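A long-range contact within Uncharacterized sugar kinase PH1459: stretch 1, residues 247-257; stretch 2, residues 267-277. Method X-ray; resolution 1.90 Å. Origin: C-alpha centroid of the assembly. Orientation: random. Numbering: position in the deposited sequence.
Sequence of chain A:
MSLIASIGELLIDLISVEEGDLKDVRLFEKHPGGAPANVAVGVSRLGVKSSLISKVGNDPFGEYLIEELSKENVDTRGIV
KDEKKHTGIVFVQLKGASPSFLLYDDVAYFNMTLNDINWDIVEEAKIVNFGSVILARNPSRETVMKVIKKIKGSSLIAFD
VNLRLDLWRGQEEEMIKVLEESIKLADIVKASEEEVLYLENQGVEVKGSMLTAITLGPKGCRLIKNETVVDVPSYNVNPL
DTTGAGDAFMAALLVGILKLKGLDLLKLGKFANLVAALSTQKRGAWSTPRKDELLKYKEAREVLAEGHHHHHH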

ATOM      1  N   ASP A 247     -22.153  -2.549   5.751  1.00  9.08           N
ATOM      2  CA  ASP A 247     -21.710  -1.859   6.962  1.00  9.33           C
ATOM      3  C   ASP A 247     -22.775  -0.906   7.501  1.00  9.75           C
ATOM      4  O   ASP A 247     -22.888  -0.736   8.702  1.00  9.82           O
ATOM      5  CB  ASP A 247     -20.393  -1.168   6.728  1.00  8.70           C
ATOM      6  CG  ASP A 247     -19.272  -2.160   6.466  1.00  9.30           C
ATOM      7  OD1 ASP A 247     -19.336  -3.303   6.983  1.00  9.80           O
ATOM      8  OD2 ASP A 247     -18.344  -1.807   5.736  1.00 10.07           O
ATOM      9  N   ALA A 248     -23.521  -0.274   6.597  1.00 10.70           N
ATOM     10  CA  ALA A 248     -24.710   0.502   6.955  1.00 10.63           C
ATOM     11  C   ALA A 248     -25.720  -0.386   7.694  1.00 10.54           C
ATOM     12  O   ALA A 248     -26.242  -0.015   8.751  1.00 10.37           O
ATOM     13  CB  ALA A 248     -25.336   1.082   5.722  1.00 10.70           C
ATOM     14  N   PHE A 249     -25.989  -1.554   7.114  1.00 10.44           N
ATOM     15  CA  PHE A 249     -26.849  -2.534   7.731  1.00 10.76           C
ATOM     16  C   PHE A 249     -26.353  -2.918   9.137  1.00 10.63           C
ATOM     17  O   PHE A 249     -27.128  -2.917  10.086  1.00  9.87           O
ATOM     18  CB  PHE A 249     -26.975  -3.765   6.822  1.00 11.76           C
ATOM     19  CG  PHE A 249     -27.603  -4.936   7.495  1.00 12.28           C
ATOM     20  CD1 PHE A 249     -28.982  -5.023   7.609  1.00 14.15           C
ATOM     21  CD2 PHE A 249     -26.823  -5.956   8.000  1.00 15.53           C
ATOM     22  CE1 PHE A 249     -29.583  -6.110   8.242  1.00 14.52           C
ATOM     23  CE2 PHE A 249     -27.411  -7.054   8.633  1.00 17.34           C
ATOM     24  CZ  PHE A 249     -28.800  -7.121   8.750  1.00 15.33           C
HETATM   25  N   MSE A 250     -25.063  -3.237   9.270  1.00 10.42           N
HETATM   26  CA  MSE A 250     -24.505  -3.555  10.593  1.00 10.67           C
HETATM   27  C   MSE A 250     -24.731  -2.413  11.576  1.00  9.93           C
HETATM   28  O   MSE A 250     -25.185  -2.634  12.695  1.00 10.35           O
HETATM   29  CB  MSE A 250     -23.001  -3.894  10.508  1.00 10.73           C
HETATM   30  CG  MSE A 250     -22.385  -4.365  11.819  1.00 13.09           C
HETATM   31 SE   MSE A 250     -23.374  -5.837  12.654  1.00 22.50          SE
HETATM   32  CE  MSE A 250     -21.868  -7.044  13.048  1.00 12.67           C
ATOM     33  N   ALA A 251     -24.391  -1.197  11.158  1.00  9.63           N
ATOM     34  CA  ALA A 251     -24.589  -0.029  12.011  1.00  9.55           C
ATOM     35  C   ALA A 251     -26.039   0.064  12.499  1.00  9.89           C
ATOM     36  O   ALA A 251     -26.286   0.195  13.691  1.00  8.51           O
ATOM     37  CB  ALA A 251     -24.182   1.241  11.281  1.00  9.63           C
ATOM     38  N   ALA A 252     -26.979  -0.066  11.563  1.00  9.91           N
ATOM     39  CA  ALA A 252     -28.407  -0.055  11.890  1.00 10.89           C
ATOM     40  C   ALA A 252     -28.784  -1.143  12.878  1.00 10.99           C
ATOM     41  O   ALA A 252     -29.610  -0.927  13.759  1.00 11.74           O
ATOM     42  CB  ALA A 252     -29.236  -0.212  10.630  1.00 10.14           C
ATOM     43  N   LEU A 253     -28.212  -2.332  12.706  1.00 11.88           N
ATOM     44  CA  LEU A 253     -28.567  -3.446  13.561  1.00 12.21           C
ATOM     45  C   LEU A 253     -28.139  -3.161  14.992  1.00 11.74           C
ATOM     46  O   LEU A 253     -28.898  -3.382  15.940  1.00 11.29           O
ATOM     47  CB  LEU A 253     -27.922  -4.737  13.069  1.00 12.65           C
ATOM     48  CG  LEU A 253     -28.551  -5.987  13.674  1.00 17.29           C
ATOM     49  CD1 LEU A 253     -29.928  -6.219  13.046  1.00 18.61           C
ATOM     50  CD2 LEU A 253     -27.653  -7.191  13.447  1.00 19.27           C
ATOM     51  N   LEU A 254     -26.909  -2.675  15.116  1.00 10.64           N
ATOM     52  CA  LEU A 254     -26.304  -2.375  16.399  1.00 10.12           C
ATOM     53  C   LEU A 254     -26.997  -1.213  17.082  1.00 10.06           C
ATOM     54  O   LEU A 254     -27.317  -1.293  18.262  1.00  9.62           O
ATOM     55  CB  LEU A 254     -24.814  -2.096  16.219  1.00  9.90           C
ATOM     56  CG  LEU A 254     -24.025  -3.299  15.670  1.00  9.98           C
ATOM     57  CD1 LEU A 254     -22.536  -3.073  15.829  1.00 11.42           C
ATOM     58  CD2 LEU A 254     -24.456  -4.603  16.380  1.00  9.60           C
ATOM     59  N   VAL A 255     -27.236  -0.142  16.339  1.00  9.88           N
ATOM     60  CA  VAL A 255     -28.003   0.988  16.881  1.00 10.47           C
ATOM     61  C   VAL A 255     -29.423   0.550  17.284  1.00 10.47           C
ATOM     62  O   VAL A 255     -29.878   0.896  18.369  1.00 11.34           O
ATOM     63  CB  VAL A 255     -27.996   2.202  15.927  1.00 10.20           C
ATOM     64  CG1 VAL A 255     -28.979   3.250  16.387  1.00 11.51           C
ATOM     65  CG2 VAL A 255     -26.576   2.817  15.872  1.00  8.97           C
ATOM     66  N   GLY A 256     -30.090  -0.232  16.432  1.00 11.26           N
ATOM     67  CA  GLY A 256     -31.401  -0.816  16.745  1.00 11.56           C
ATOM     68  C   GLY A 256     -31.430  -1.607  18.038  1.00 12.24           C
ATOM     69  O   GLY A 256     -32.281  -1.383  18.915  1.00 12.59           O
ATOM     70  N   ILE A 257     -30.491  -2.531  18.167  1.00 12.79           N
ATOM     71  CA  ILE A 257     -30.358  -3.332  19.371  1.00 13.93           C
ATOM     72  C   ILE A 257     -30.125  -2.435  20.598  1.00 15.15           C
ATOM     73  O   ILE A 257     -30.717  -2.642  21.667  1.00 14.79           O
ATOM     74  CB  ILE A 257     -29.220  -4.359  19.200  1.00 14.01           C
ATOM     75  CG1 ILE A 257     -29.652  -5.449  18.215  1.00 13.45           C
ATOM     76  CG2 ILE A 257     -28.812  -4.967  20.555  1.00 14.30           C
ATOM     77  CD1 ILE A 257     -28.504  -6.233  17.598  1.00 12.54           C
TER
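Stretch 2 267-277: KLGKFANLVAA

How does stretch 2 lie on stretch 1? Residues 267-277 form a helix, as do residues 247-257, and both helices extend beyond the segments considered here. Their N-to-C directions differ by 149°, so stretch 2 runs roughly antiparallel to stretch 1 but clearly tilted from it, and the axes approach to 8.2 Å. The register is correspondingly reversed: the CA of Phe249 lies 5.1 Å from the CA of Ala276, the CA of Ala252 lies 4.9 Å from the CA of Ala272, and the CA of Gly256 lies 5.6 Å from the CA of Leu268. No hydrogen bond crosses between the helices. Each instead satisfies its backbone internally with i to i+4 bonds, as in Ala252 N to Ala248 O and Ala276 N to Ala272 O, both 2.9 Å, and the contact rests on packing.

What does the beginning of stretch 1 meet? Asp247 is out of reach, so the contact starts at Ala248, whose CA-to-CB bond points toward stretch 2. Its carbonyl O comes within 3.6 Å of Val275 CG1, and its CB is 4.2 Å from that same methyl carbon. Phe249 leaves its backbone sideways with chi1 in the t well. Near the root of this side chain, Phe249 CB sits 4.3 Å from Ala276 CB; farther out, Phe249 CE1 reaches Ala272 CB at 3.6 Å. The one residue thus spans a full turn of the partner helix. Met250, a selenomethionine, points away and takes no part.

Why do the backbones come so close around Ala252? Here an alanine lies against an alanine: Ala252 and Ala272 both point toward the opposing helix, and their short side chains leave the two CB atoms only 4.0 Å apart. Ala252 CB is nearer still to Ala272 CA, at 3.6 Å, and it also packs 3.6 Å from Val275 CB and 3.8 Å from Phe271 CE2. The Phe271 ring turns its edge to the carbonyl of Ala252, with CE2 3.4 Å from Ala252 O, an oxygen already engaged by Gly256 N within its own helix at 2.8 Å.

How does Leu268 fit against the last turn of stretch 1? Leu253 starts away from stretch 2, but its end comes nearer, bringing Leu253 CD1 to 3.6 Å from Leu268 CG, while Leu253 O lies 3.5 Å from Leu268 CD1. Leu254 points away, and Val255 makes a looser contact, its CG1 4.5 Å from Phe271 CE2. At Gly256 the absence of a side chain matters: Gly256 CA is 3.7 Å from Leu268 CD1, and an ideally placed CB on Gly256 would fall 2.4 Å from Leu268 CD1, a clash. The methyl therefore rests directly against the glycine backbone. Ile257 completes the contact, with its CG1 3.9 Å from Leu268 CD2. Leu268 accordingly has the largest area covered by the opposite stretch, 79 Å² of the 479 Å² buried between the two helical segments.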

ATOM      1  N   LYS A 267     -39.153  -4.757  14.382  1.00 15.13           N
ATOM      2  CA  LYS A 267     -38.781  -3.341  14.453  1.00 15.32           C
ATOM      3  C   LYS A 267     -37.338  -3.180  13.984  1.00 15.16           C
ATOM      4  O   LYS A 267     -37.008  -2.253  13.241  1.00 15.05           O
ATOM      5  CB  LYS A 267     -38.927  -2.810  15.883  1.00 15.54           C
ATOM      6  CG  LYS A 267     -40.373  -2.623  16.330  1.00 16.34           C
ATOM      7  CD  LYS A 267     -40.420  -2.234  17.805  1.00 17.94           C
ATOM      8  CE  LYS A 267     -41.839  -2.333  18.359  1.00 21.23           C
ATOM      9  NZ  LYS A 267     -42.716  -1.288  17.783  1.00 24.41           N
ATOM     10  N   LEU A 268     -36.500  -4.104  14.427  1.00 14.58           N
ATOM     11  CA  LEU A 268     -35.098  -4.107  14.082  1.00 15.18           C
ATOM     12  C   LEU A 268     -34.928  -4.364  12.579  1.00 14.71           C
ATOM     13  O   LEU A 268     -34.222  -3.629  11.903  1.00 14.50           O
ATOM     14  CB  LEU A 268     -34.407  -5.172  14.913  1.00 15.55           C
ATOM     15  CG  LEU A 268     -32.909  -5.354  14.784  1.00 17.26           C
ATOM     16  CD1 LEU A 268     -32.184  -4.054  15.086  1.00 19.53           C
ATOM     17  CD2 LEU A 268     -32.538  -6.466  15.787  1.00 20.16           C
ATOM     18  N   GLY A 269     -35.613  -5.384  12.065  1.00 14.59           N
ATOM     19  CA  GLY A 269     -35.595  -5.697  10.631  1.00 14.90           C
ATOM     20  C   GLY A 269     -36.025  -4.552   9.726  1.00 14.95           C
ATOM     21  O   GLY A 269     -35.334  -4.228   8.749  1.00 14.75           O
ATOM     22  N   LYS A 270     -37.158  -3.938  10.047  1.00 14.96           N
ATOM     23  CA  LYS A 270     -37.655  -2.789   9.281  1.00 14.88           C
ATOM     24  C   LYS A 270     -36.690  -1.595   9.341  1.00 13.91           C
ATOM     25  O   LYS A 270     -36.491  -0.912   8.346  1.00 13.47           O
ATOM     26  CB  LYS A 270     -39.067  -2.385   9.721  1.00 15.98           C
ATOM     27  CG  LYS A 270     -40.138  -3.497   9.605  1.00 18.63           C
ATOM     28  CD  LYS A 270     -40.302  -4.033   8.179  1.00 25.17           C
ATOM     29  CE  LYS A 270     -39.660  -5.410   7.975  1.00 27.86           C
ATOM     30  NZ  LYS A 270     -40.070  -5.995   6.655  1.00 30.97           N
ATOM     31  N   PHE A 271     -36.068  -1.376  10.496  1.00 13.45           N
ATOM     32  CA  PHE A 271     -35.096  -0.281  10.637  1.00 12.59           C
ATOM     33  C   PHE A 271     -33.836  -0.565   9.828  1.00 12.04           C
ATOM     34  O   PHE A 271     -33.409   0.264   9.023  1.00 10.78           O
ATOM     35  CB  PHE A 271     -34.753   0.009  12.103  1.00 12.40           C
ATOM     36  CG  PHE A 271     -33.707   1.093  12.281  1.00 13.23           C
ATOM     37  CD1 PHE A 271     -33.969   2.407  11.883  1.00 12.83           C
ATOM     38  CD2 PHE A 271     -32.468   0.795  12.841  1.00 11.16           C
ATOM     39  CE1 PHE A 271     -33.019   3.407  12.028  1.00 12.54           C
ATOM     40  CE2 PHE A 271     -31.500   1.784  13.003  1.00 12.98           C
ATOM     41  CZ  PHE A 271     -31.772   3.098  12.601  1.00 13.20           C
ATOM     42  N   ALA A 272     -33.255  -1.750  10.024  1.00 11.62           N
ATOM     43  CA  ALA A 272     -32.039  -2.112   9.312  1.00 11.75           C
ATOM     44  C   ALA A 272     -32.272  -2.159   7.807  1.00 12.57           C
ATOM     45  O   ALA A 272     -31.422  -1.710   7.022  1.00 12.08           O
ATOM     46  CB  ALA A 272     -31.470  -3.440   9.841  1.00 12.28           C
ATOM     47  N   ASN A 273     -33.447  -2.640   7.404  1.00 12.60           N
ATOM     48  CA  ASN A 273     -33.797  -2.665   5.987  1.00 13.06           C
ATOM     49  C   ASN A 273     -33.817  -1.251   5.399  1.00 13.09           C
ATOM     50  O   ASN A 273     -33.253  -1.015   4.324  1.00 13.03           O
ATOM     51  CB  ASN A 273     -35.149  -3.353   5.767  1.00 13.82           C
ATOM     52  CG  ASN A 273     -35.370  -3.770   4.318  1.00 15.81           C
ATOM     53  OD1 ASN A 273     -34.421  -4.013   3.572  1.00 20.79           O
ATOM     54  ND2 ASN A 273     -36.621  -3.889   3.929  1.00 20.40           N
ATOM     55  N   LEU A 274     -34.456  -0.320   6.111  1.00 12.51           N
ATOM     56  CA  LEU A 274     -34.577   1.068   5.654  1.00 13.39           C
ATOM     57  C   LEU A 274     -33.221   1.739   5.544  1.00 12.65           C
ATOM     58  O   LEU A 274     -32.932   2.400   4.555  1.00 12.56           O
ATOM     59  CB  LEU A 274     -35.507   1.868   6.571  1.00 13.26           C
ATOM     60  CG  LEU A 274     -35.560   3.382   6.337  1.00 14.08           C
ATOM     61  CD1 LEU A 274     -36.204   3.704   5.001  1.00 15.62           C
ATOM     62  CD2 LEU A 274     -36.276   4.091   7.469  1.00 14.75           C
ATOM     63  N   VAL A 275     -32.396   1.563   6.571  1.00 12.99           N
ATOM     64  CA  VAL A 275     -31.036   2.108   6.561  1.00 12.75           C
ATOM     65  C   VAL A 275     -30.227   1.580   5.377  1.00 12.84           C
ATOM     66  O   VAL A 275     -29.627   2.374   4.640  1.00 12.08           O
ATOM     67  CB  VAL A 275     -30.311   1.879   7.892  1.00 12.65           C
ATOM     68  CG1 VAL A 275     -28.785   2.300   7.783  1.00 11.73           C
ATOM     69  CG2 VAL A 275     -31.029   2.640   8.997  1.00 12.69           C
ATOM     70  N   ALA A 276     -30.220   0.252   5.197  1.00 12.74           N
ATOM     71  CA  ALA A 276     -29.548  -0.358   4.053  1.00 13.10           C
ATOM     72  C   ALA A 276     -30.095   0.175   2.733  1.00 13.30           C
ATOM     73  O   ALA A 276     -29.319   0.554   1.855  1.00 12.78           O
ATOM     74  CB  ALA A 276     -29.634  -1.891   4.083  1.00 12.56           C
ATOM     75  N   ALA A 277     -31.422   0.213   2.607  1.00 13.24           N
ATOM     76  CA  ALA A 277     -32.058   0.689   1.376  1.00 14.28           C
ATOM     77  C   ALA A 277     -31.588   2.107   1.071  1.00 14.10           C
ATOM     78  O   ALA A 277     -31.120   2.402  -0.037  1.00 13.86           O
ATOM     79  CB  ALA A 277     -33.584   0.650   1.513  1.00 13.58           C
TER